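Local coordinates for protein glutathione S-transferase (Bombyx mori, PDB 5ZFG) that metabolises the insecticide diazinon and probably transfers glutathione to electrophilic compounds, at residues B[3-14]-B[48-59]; B[19-27]-B[74-84]. All coordinates share one frame; numbering follows the deposited sequence. Where two conformers were deposited one is given.

Contact 1: residues B[3-14]-B[48-59]; sequences LKLYAVSDGPPS and MNPQKEIPVLDD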
loop_
_atom_site.group_PDB
_atom_site.type_symbol
_atom_site.label_atom_id
_atom_site.label_comp_id
_atom_site.label_asym_id
_atom_site.label_seq_id
_atom_site.Cartn_x
_atom_site.Cartn_y
_atom_site.Cartn_z
ATOM N N LEU B 3 -3.482 21.387 11.743
ATOM C CA LEU B 3 -3.487 20.199 10.895
ATOM C C LEU B 3 -4.881 19.988 10.312
ATOM O O LEU B 3 -5.870 19.969 11.047
ATOM C CB LEU B 3 -3.067 18.993 11.724
ATOM C CG LEU B 3 -2.904 17.600 11.118
ATOM C CD1 LEU B 3 -1.881 17.656 10.011
ATOM C CD2 LEU B 3 -2.444 16.643 12.177
ATOM N N LYS B 4 -4.965 19.814 8.994
ATOM C CA LYS B 4 -6.245 19.790 8.296
ATOM C C LYS B 4 -6.412 18.468 7.560
ATOM O O LYS B 4 -5.512 18.051 6.824
ATOM C CB LYS B 4 -6.338 20.950 7.309
ATOM C CG LYS B 4 -6.283 22.343 7.982
ATOM C CD LYS B 4 -6.520 23.445 6.964
ATOM C CE LYS B 4 -6.089 24.798 7.501
ATOM N NZ LYS B 4 -6.565 25.880 6.594
ATOM N N LEU B 5 -7.564 17.827 7.747
ATOM C CA LEU B 5 -7.887 16.581 7.048
ATOM C C LEU B 5 -9.095 16.784 6.147
ATOM O O LEU B 5 -10.194 17.082 6.631
ATOM C CB LEU B 5 -8.168 15.447 8.030
ATOM C CG LEU B 5 -8.492 14.113 7.369
ATOM C CD1 LEU B 5 -7.229 13.526 6.731
ATOM C CD2 LEU B 5 -9.080 13.139 8.389
ATOM N N TYR B 6 -8.900 16.569 4.852
ATOM C CA TYR B 6 -9.987 16.560 3.880
ATOM C C TYR B 6 -10.502 15.132 3.738
ATOM O O TYR B 6 -9.760 14.244 3.309
ATOM C CB TYR B 6 -9.504 17.123 2.544
ATOM C CG TYR B 6 -9.100 18.580 2.667
ATOM C CD1 TYR B 6 -9.979 19.591 2.304
ATOM C CD2 TYR B 6 -7.861 18.945 3.193
ATOM C CE1 TYR B 6 -9.627 20.924 2.431
ATOM C CE2 TYR B 6 -7.496 20.286 3.328
ATOM C CZ TYR B 6 -8.387 21.269 2.939
ATOM O OH TYR B 6 -8.048 22.608 3.073
ATOM N N ALA B 7 -11.759 14.908 4.122
ATOM C CA ALA B 7 -12.293 13.561 4.305
ATOM C C ALA B 7 -13.732 13.510 3.806
ATOM O O ALA B 7 -14.350 14.547 3.555
ATOM C CB ALA B 7 -12.233 13.147 5.786
ATOM N N VAL B 8 -14.280 12.291 3.680
ATOM C CA VAL B 8 -15.685 12.093 3.348
ATOM C C VAL B 8 -16.322 11.214 4.420
ATOM O O VAL B 8 -15.697 10.272 4.924
ATOM C CB VAL B 8 -15.854 11.502 1.924
ATOM C CG1 VAL B 8 -15.418 10.031 1.843
ATOM C CG2 VAL B 8 -17.283 11.680 1.438
ATOM N N SER B 9 -17.575 11.529 4.759
ATOM C CA SER B 9 -18.247 10.980 5.934
ATOM C C SER B 9 -18.510 9.484 5.866
ATOM O O SER B 9 -18.705 8.861 6.917
ATOM C CB SER B 9 -19.578 11.706 6.136
ATOM O OG SER B 9 -20.434 11.450 5.030
ATOM N N ASP B 10 -18.536 8.889 4.675
ATOM C CA ASP B 10 -18.860 7.478 4.537
ATOM C C ASP B 10 -17.709 6.666 3.945
ATOM O O ASP B 10 -17.927 5.544 3.476
ATOM C CB ASP B 10 -20.127 7.312 3.693
ATOM C CG ASP B 10 -20.000 7.913 2.297
ATOM O OD1 ASP B 10 -18.952 8.527 1.967
ATOM O OD2 ASP B 10 -20.966 7.769 1.518
ATOM N N GLY B 11 -16.490 7.198 3.962
ATOM C CA GLY B 11 -15.379 6.552 3.294
ATOM C C GLY B 11 -14.400 5.909 4.252
ATOM O O GLY B 11 -13.767 6.583 5.064
ATOM N N PRO B 12 -14.245 4.589 4.168
ATOM C CA PRO B 12 -13.398 3.864 5.133
ATOM C C PRO B 12 -11.985 4.423 5.252
ATOM O O PRO B 12 -11.458 4.489 6.375
ATOM C CB PRO B 12 -13.411 2.427 4.590
ATOM C CG PRO B 12 -14.811 2.320 4.005
ATOM C CD PRO B 12 -15.073 3.666 3.366
ATOM N N PRO B 13 -11.326 4.855 4.158
ATOM C CA PRO B 13 -9.968 5.415 4.335
ATOM C C PRO B 13 -9.956 6.693 5.165
ATOM O O PRO B 13 -9.041 6.914 5.982
ATOM C CB PRO B 13 -9.499 5.666 2.890
ATOM C CG PRO B 13 -10.315 4.751 2.060
ATOM C CD PRO B 13 -11.675 4.778 2.721
ATOM N N SER B 14 -10.973 7.533 4.972
ATOM C CA SER B 14 -11.130 8.735 5.792
ATOM C C SER B 14 -11.364 8.370 7.258
ATOM O O SER B 14 -10.770 8.983 8.160
ATOM C CB SER B 14 -12.302 9.578 5.269
ATOM O OG SER B 14 -12.055 10.214 4.016
ATOM N N MET B 48 -3.595 19.886 -3.699
ATOM C CA MET B 48 -3.248 19.088 -2.533
ATOM C C MET B 48 -3.022 17.625 -2.888
ATOM O O MET B 48 -2.059 17.012 -2.409
ATOM C CB MET B 48 -4.344 19.205 -1.477
ATOM C CG MET B 48 -4.510 20.598 -0.884
ATOM S SD MET B 48 -5.674 20.600 0.500
ATOM C CE MET B 48 -7.204 20.167 -0.344
ATOM N N ASN B 49 -3.895 17.054 -3.721
ATOM C CA ASN B 49 -3.816 15.646 -4.097
ATOM C C ASN B 49 -4.044 15.511 -5.597
ATOM O O ASN B 49 -5.195 15.410 -6.051
ATOM C CB ASN B 49 -4.828 14.794 -3.338
ATOM C CG ASN B 49 -4.656 13.329 -3.657
ATOM O OD1 ASN B 49 -3.647 12.960 -4.254
ATOM N ND2 ASN B 49 -5.606 12.492 -3.258
ATOM N N PRO B 50 -2.977 15.466 -6.395
ATOM C CA PRO B 50 -3.151 15.294 -7.849
ATOM C C PRO B 50 -3.859 14.003 -8.232
ATOM O O PRO B 50 -4.328 13.882 -9.372
ATOM C CB PRO B 50 -1.712 15.326 -8.383
ATOM C CG PRO B 50 -0.866 14.932 -7.227
ATOM C CD PRO B 50 -1.559 15.500 -6.001
ATOM N N GLN B 51 -3.981 13.040 -7.310
ATOM C CA GLN B 51 -4.728 11.817 -7.576
ATOM C C GLN B 51 -6.243 12.002 -7.474
ATOM O O GLN B 51 -6.981 11.099 -7.881
ATOM C CB GLN B 51 -4.263 10.705 -6.616
ATOM C CG GLN B 51 -2.785 10.335 -6.747
ATOM C CD GLN B 51 -2.261 9.540 -5.539
ATOM O OE1 GLN B 51 -1.399 10.019 -4.806
ATOM N NE2 GLN B 51 -2.803 8.336 -5.323
ATOM N N LYS B 52 -6.719 13.134 -6.927
ATOM C CA LYS B 52 -8.151 13.450 -6.886
ATOM C C LYS B 52 -8.935 12.452 -6.044
ATOM O O LYS B 52 -10.082 12.120 -6.361
ATOM C CB LYS B 52 -8.758 13.504 -8.292
ATOM C CG LYS B 52 -7.989 14.313 -9.306
ATOM C CD LYS B 52 -8.863 14.482 -10.567
ATOM C CE LYS B 52 -8.404 15.632 -11.435
ATOM N NZ LYS B 52 -8.449 16.938 -10.724
ATOM N N GLU B 53 -8.328 11.956 -4.974
ATOM C CA GLU B 53 -8.996 11.001 -4.114
ATOM C C GLU B 53 -9.035 11.560 -2.700
ATOM O O GLU B 53 -8.303 12.486 -2.356
ATOM C CB GLU B 53 -8.298 9.635 -4.142
ATOM C CG GLU B 53 -8.299 9.002 -5.540
ATOM C CD GLU B 53 -7.287 7.870 -5.683
ATOM O OE1 GLU B 53 -6.366 7.756 -4.837
ATOM O OE2 GLU B 53 -7.412 7.094 -6.656
ATOM N N ILE B 54 -9.893 10.954 -1.891
ATOM C CA ILE B 54 -10.118 11.367 -0.503
ATOM C C ILE B 54 -9.688 10.209 0.392
ATOM O O ILE B 54 -10.088 9.068 0.122
ATOM C CB ILE B 54 -11.604 11.711 -0.304
ATOM C CG1 ILE B 54 -12.114 12.603 -1.446
ATOM C CG2 ILE B 54 -11.880 12.307 1.054
ATOM C CD1 ILE B 54 -13.622 12.628 -1.562
ATOM N N PRO B 55 -8.964 10.433 1.510
ATOM C CA PRO B 55 -8.603 11.726 2.097
ATOM C C PRO B 55 -7.279 12.342 1.633
ATOM O O PRO B 55 -6.470 11.697 0.958
ATOM C CB PRO B 55 -8.527 11.393 3.589
ATOM C CG PRO B 55 -7.948 10.010 3.604
ATOM C CD PRO B 55 -8.636 9.320 2.431
ATOM N N VAL B 56 -7.044 13.590 2.045
ATOM C CA VAL B 56 -5.725 14.212 1.937
ATOM C C VAL B 56 -5.492 15.037 3.196
ATOM O O VAL B 56 -6.423 15.637 3.737
ATOM C CB VAL B 56 -5.578 15.054 0.643
ATOM C CG1 VAL B 56 -6.579 16.226 0.585
ATOM C CG2 VAL B 56 -4.139 15.544 0.465
ATOM N N LEU B 57 -4.259 15.006 3.693
ATOM C CA LEU B 57 -3.845 15.747 4.883
ATOM C C LEU B 57 -3.063 16.983 4.480
ATOM O O LEU B 57 -2.225 16.932 3.578
ATOM C CB LEU B 57 -2.981 14.857 5.781
ATOM C CG LEU B 57 -2.592 15.369 7.167
ATOM C CD1 LEU B 57 -3.747 15.223 8.147
ATOM C CD2 LEU B 57 -1.350 14.621 7.668
ATOM N N ASP B 58 -3.338 18.100 5.154
ATOM C CA ASP B 58 -2.539 19.314 5.027
ATOM C C ASP B 58 -1.922 19.608 6.391
ATOM O O ASP B 58 -2.624 20.026 7.320
ATOM C CB ASP B 58 -3.395 20.479 4.529
ATOM C CG ASP B 58 -2.649 21.817 4.549
ATOM O OD1 ASP B 58 -1.437 21.851 4.863
ATOM O OD2 ASP B 58 -3.292 22.842 4.243
ATOM N N ASP B 59 -0.618 19.375 6.511
ATOM C CA ASP B 59 0.129 19.620 7.749
ATOM C C ASP B 59 1.012 20.835 7.490
ATOM O O ASP B 59 2.128 20.716 6.981
ATOM C CB ASP B 59 0.959 18.404 8.181
ATOM C CG ASP B 59 1.468 18.529 9.616
ATOM O OD1 ASP B 59 1.175 19.568 10.264
ATOM O OD2 ASP B 59 2.151 17.603 10.107
HETATM O O HOH W 1 -5.553 23.543 3.145
HETATM O O HOH W 2 -12.146 8.383 1.928
#
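In the thioredoxin-like domain, strands 3-7 and 56-59 run antiparallel (166°) as neighbours in the sheet, and the cis-proline corner ahead of strand 56-59 brings Ile54 and Pro55 against Pro13 and Ser14 at the start of helix 12-23. The cis peptide bond before Pro55 is a hallmark of this fold. Pro55 CD packs 3.8 Å from Pro13 CB, and Ile54 CG2 lies over the backbone of Ala7. Ser14 OG accepts the N-H of Val8 and bonds to a water that donates to Ile54 O (2.8 Å), joining the helix start to the corner. An acetate, probably from the crystallisation liquor, lies about 4 Å from the Pro55 side chain; in GST relatives, glutathione binds beside the cis-proline.

Two hydrogen-bonded pairs, Lys4-Asp58 and Tyr6-Val56, hold the strands, Asp58 N reaching Lys4 O in the carbonyl plane at 2.7 Å, with the N-H...O angle nearly straight at 178°. Above Tyr6, the Met48 chain bends at its last torsion (chi3 -65°) and sets CE over the ring centre, 3.5 Å from the centroid, in a CH-pi contact; SD sits obliquely, 3.4 Å from Tyr6 CE2. Val56 O lies in the ring plane at its edge. On the face turned to helices 12-23 and 67-78, Leu3 CD1 meets Leu57 CD1 at 3.6 Å.

One water links Tyr6 OH to Asp58 OD2, donating to the carboxylate at 2.6 Å, while Asp58 OD1 takes the N-H of Gly61. Methyl, edge carbonyl and water together are likely to restrain the ring, and both carboxylate oxygens of Asp58 are engaged.

Contact 2: residues B[19-27]-B[74-84]; sequences QALVALEVP and ICDKYRPGSPL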
loop_
_atom_site.group_PDB
_atom_site.type_symbol
_atom_site.label_atom_id
_atom_site.label_comp_id
_atom_site.label_asym_id
_atom_site.label_seq_id
_atom_site.Cartn_x
_atom_site.Cartn_y
_atom_site.Cartn_z
ATOM N N GLN B 19 -9.808 7.974 13.124
ATOM C CA GLN B 19 -9.632 7.148 14.314
ATOM C C GLN B 19 -8.199 7.228 14.837
ATOM O O GLN B 19 -7.980 7.396 16.041
ATOM C CB GLN B 19 -10.025 5.703 14.013
ATOM C CG GLN B 19 -11.512 5.540 13.742
ATOM C CD GLN B 19 -11.828 4.145 13.315
ATOM O OE1 GLN B 19 -11.143 3.583 12.447
ATOM N NE2 GLN B 19 -12.858 3.559 13.913
ATOM N N ALA B 20 -7.209 7.157 13.942
ATOM C CA ALA B 20 -5.823 7.282 14.378
ATOM C C ALA B 20 -5.550 8.646 15.020
ATOM O O ALA B 20 -4.890 8.729 16.064
ATOM C CB ALA B 20 -4.873 7.051 13.200
ATOM N N LEU B 21 -6.014 9.730 14.385
ATOM C CA LEU B 21 -5.799 11.062 14.948
ATOM C C LEU B 21 -6.439 11.178 16.324
ATOM O O LEU B 21 -5.843 11.750 17.245
ATOM C CB LEU B 21 -6.355 12.134 14.013
ATOM C CG LEU B 21 -5.572 12.406 12.720
ATOM C CD1 LEU B 21 -6.496 13.059 11.694
ATOM C CD2 LEU B 21 -4.327 13.270 12.989
ATOM N N VAL B 22 -7.640 10.618 16.482
ATOM C CA VAL B 22 -8.332 10.660 17.770
ATOM C C VAL B 22 -7.611 9.797 18.797
ATOM O O VAL B 22 -7.375 10.230 19.933
ATOM C CB VAL B 22 -9.805 10.238 17.581
ATOM C CG1 VAL B 22 -10.500 9.995 18.923
ATOM C CG2 VAL B 22 -10.547 11.285 16.763
ATOM N N ALA B 23 -7.217 8.575 18.409
ATOM C CA ALA B 23 -6.523 7.686 19.342
ATOM C C ALA B 23 -5.203 8.284 19.807
ATOM O O ALA B 23 -4.803 8.115 20.969
ATOM C CB ALA B 23 -6.288 6.327 18.695
ATOM N N LEU B 24 -4.516 8.992 18.922
ATOM C CA LEU B 24 -3.228 9.591 19.248
ATOM C C LEU B 24 -3.367 10.951 19.914
ATOM O O LEU B 24 -2.348 11.537 20.308
ATOM C CB LEU B 24 -2.378 9.726 17.985
ATOM C CG LEU B 24 -1.894 8.383 17.428
ATOM C CD1 LEU B 24 -1.064 8.615 16.174
ATOM C CD2 LEU B 24 -1.093 7.655 18.479
ATOM N N GLU B 25 -4.595 11.458 20.037
ATOM C CA GLU B 25 -4.855 12.772 20.618
ATOM C C GLU B 25 -4.135 13.883 19.857
ATOM O O GLU B 25 -3.630 14.833 20.450
ATOM C CB GLU B 25 -4.471 12.795 22.104
ATOM C CG GLU B 25 -4.948 11.570 22.859
ATOM C CD GLU B 25 -4.807 11.725 24.364
ATOM O OE1 GLU B 25 -3.763 11.317 24.912
ATOM O OE2 GLU B 25 -5.738 12.277 24.984
ATOM N N VAL B 26 -4.093 13.772 18.533
ATOM C CA VAL B 26 -3.524 14.804 17.677
ATOM C C VAL B 26 -4.670 15.702 17.218
ATOM O O VAL B 26 -5.603 15.206 16.559
ATOM C CB VAL B 26 -2.774 14.202 16.478
ATOM C CG1 VAL B 26 -2.313 15.300 15.556
ATOM C CG2 VAL B 26 -1.579 13.366 16.949
ATOM N N PRO B 27 -4.679 16.984 17.577
ATOM C CA PRO B 27 -5.807 17.845 17.193
ATOM C C PRO B 27 -5.778 18.160 15.705
ATOM O O PRO B 27 -4.711 18.325 15.109
ATOM C CB PRO B 27 -5.594 19.106 18.040
ATOM C CG PRO B 27 -4.669 18.673 19.146
ATOM C CD PRO B 27 -3.756 17.680 18.489
ATOM N N ILE B 74 1.364 10.253 10.694
ATOM C CA ILE B 74 0.856 10.801 11.949
ATOM C C ILE B 74 1.564 10.158 13.140
ATOM O O ILE B 74 1.940 10.839 14.109
ATOM C CB ILE B 74 -0.675 10.622 12.015
ATOM C CG1 ILE B 74 -1.359 11.560 11.024
ATOM C CG2 ILE B 74 -1.171 10.869 13.437
ATOM C CD1 ILE B 74 -0.633 12.835 10.770
ATOM N N CYS B 75 1.812 8.847 13.067
ATOM C CA CYS B 75 2.532 8.160 14.139
ATOM C C CYS B 75 4.006 8.544 14.161
ATOM O O CYS B 75 4.543 8.906 15.216
ATOM C CB CYS B 75 2.380 6.646 13.999
ATOM S SG CYS B 75 0.696 6.051 14.140
ATOM N N ASP B 76 4.680 8.466 13.004
ATOM C CA ASP B 76 6.113 8.783 12.929
ATOM C C ASP B 76 6.404 10.206 13.392
ATOM O O ASP B 76 7.416 10.457 14.053
ATOM C CB ASP B 76 6.638 8.622 11.497
ATOM C CG ASP B 76 6.669 7.170 11.023
ATOM O OD1 ASP B 76 6.605 6.250 11.863
ATOM O OD2 ASP B 76 6.775 6.970 9.787
ATOM N N LYS B 77 5.548 11.156 13.028
ATOM C CA LYS B 77 5.822 12.559 13.315
ATOM C C LYS B 77 5.416 12.936 14.736
ATOM O O LYS B 77 6.180 13.584 15.457
ATOM C CB LYS B 77 5.104 13.446 12.294
ATOM C CG LYS B 77 5.179 14.932 12.598
ATOM C CD LYS B 77 6.549 15.490 12.282
ATOM C CE LYS B 77 6.516 17.012 12.263
ATOM N NZ LYS B 77 7.850 17.591 12.579
ATOM N N TYR B 78 4.215 12.540 15.162
ATOM C CA TYR B 78 3.701 13.051 16.432
ATOM C C TYR B 78 3.737 12.075 17.596
ATOM O O TYR B 78 3.713 12.523 18.748
ATOM C CB TYR B 78 2.274 13.568 16.241
ATOM C CG TYR B 78 2.308 14.740 15.325
ATOM C CD1 TYR B 78 2.988 15.905 15.694
ATOM C CD2 TYR B 78 1.729 14.681 14.071
ATOM C CE1 TYR B 78 3.064 16.976 14.844
ATOM C CE2 TYR B 78 1.793 15.749 13.218
ATOM C CZ TYR B 78 2.458 16.897 13.609
ATOM O OH TYR B 78 2.535 17.963 12.752
ATOM N N ARG B 79 3.794 10.768 17.369
ATOM C CA ARG B 79 3.866 9.813 18.476
ATOM C C ARG B 79 4.821 8.672 18.143
ATOM O O ARG B 79 4.432 7.503 18.140
ATOM C CB ARG B 79 2.478 9.270 18.822
ATOM C CG ARG B 79 1.459 10.305 19.304
ATOM C CD ARG B 79 1.685 10.713 20.758
ATOM N NE ARG B 79 1.589 9.580 21.671
ATOM C CZ ARG B 79 0.491 9.237 22.340
ATOM N NH1 ARG B 79 0.526 8.183 23.146
ATOM N NH2 ARG B 79 -0.639 9.937 22.208
ATOM N N PRO B 80 6.103 8.979 17.887
ATOM C CA PRO B 80 7.020 7.920 17.418
ATOM C C PRO B 80 7.206 6.786 18.403
ATOM O O PRO B 80 7.462 5.653 17.983
ATOM C CB PRO B 80 8.341 8.668 17.173
ATOM C CG PRO B 80 8.221 9.930 17.956
ATOM C CD PRO B 80 6.763 10.295 17.918
ATOM N N GLY B 81 7.064 7.040 19.695
ATOM C CA GLY B 81 7.162 5.955 20.643
ATOM C C GLY B 81 5.881 5.202 20.916
ATOM O O GLY B 81 5.881 4.341 21.799
ATOM N N SER B 82 4.770 5.481 20.173
ATOM C CA SER B 82 3.491 4.864 20.523
ATOM C C SER B 82 3.422 3.415 20.043
ATOM O O SER B 82 3.856 3.101 18.928
ATOM C CB SER B 82 2.323 5.643 19.924
ATOM O OG SER B 82 1.111 4.913 20.070
ATOM N N PRO B 83 2.839 2.526 20.852
ATOM C CA PRO B 83 2.604 1.148 20.404
ATOM C C PRO B 83 1.592 1.043 19.278
ATOM O O PRO B 83 1.456 -0.044 18.701
ATOM C CB PRO B 83 2.082 0.446 21.665
ATOM C CG PRO B 83 2.421 1.353 22.798
ATOM C CD PRO B 83 2.381 2.737 22.235
ATOM N N LEU B 84 0.876 2.122 18.958
ATOM C CA LEU B 84 -0.016 2.097 17.801
ATOM C C LEU B 84 0.764 1.895 16.498
ATOM O O LEU B 84 0.178 1.473 15.498
ATOM C CB LEU B 84 -0.830 3.391 17.736
ATOM C CG LEU B 84 -2.167 3.436 16.999
ATOM C CD1 LEU B 84 -3.211 2.525 17.624
ATOM C CD2 LEU B 84 -2.698 4.848 16.966
HETATM O O HOH W 3 -2.587 8.248 22.740
#
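Leu24, at the end of helix 12-23, is clasped by residues 74-84, which finish helix 67-78 and run on beyond it; both helices lie on the same face of the thioredoxin-like sheet. The two methyls of Leu24 are directed to different partners. Its side chain crosses those of Ile74 and Leu84 obliquely, with CD1 3.5 Å from Ile74 CG2 and CD2 3.6 Å from Leu84 CD2. CD1 also touches Cys75 SG, and CD2 lies over one face of the Arg79 guanidinium. Leu21 adds to the same apolar patch, its side chain crossing Ile74 at about a right angle with CD2 3.9 Å from CG1, while Val26 crosses Tyr78 in like manner, CG2 against CB at 3.9 Å.

Leu24 and Arg79 slide past each other in opposite directions, Arg79 CG passing 3.8 Å from Leu24 CD2. Arg79 folds back through two successive bends (chi2 -77°, chi3 -60°), which bring NH2 to 3.0 Å from Leu24 O in a weak hydrogen bond. The same NH2 donates to a water that itself donates to Ala23 O. Positive charge next to carbonyls at the C-terminal end of a helix is likely to be electrostatically favourable; here Glu25, with positive phi, closes that end in a Schellman motif. An alanine in place of Arg79 would remove the weak bond to Leu24 O and is likely to leave the bridging water with one fewer partner and Leu24 CD2 without the arginine stem and guanidinium that cover it.

Helix 195-208 reaches the contact through Leu197, which touches Ala23. Beyond Arg79, an ST turn leads into Leu84, consistent with a fixed course of the chain there: Leu84 N donates to Ser82 OG at 3.0 Å, with an N-H...O angle of 162°.

From the N terminus, the chain lays down residues 3-14, then 19-27, and passes strand 29-32 and helix 43-48 before 48-59 returns to close contact 1 over 33 intervening residues. Residues 74-84 then close contact 2 across 46. The segments alternate, so the two closures cross, and helix 12-23 takes part in both. Contact 1 joins the central strands of the sheet, whereas contact 2 joins the ends of the two helices packed on one of its faces; their centres lie about 17 Å apart. Direct touches connect them: Asp59 OD2 lies 2.7 Å from Tyr78 OH, a probable hydrogen bond, and Leu3 CD2 packs 3.6 Å from Val26 CG1.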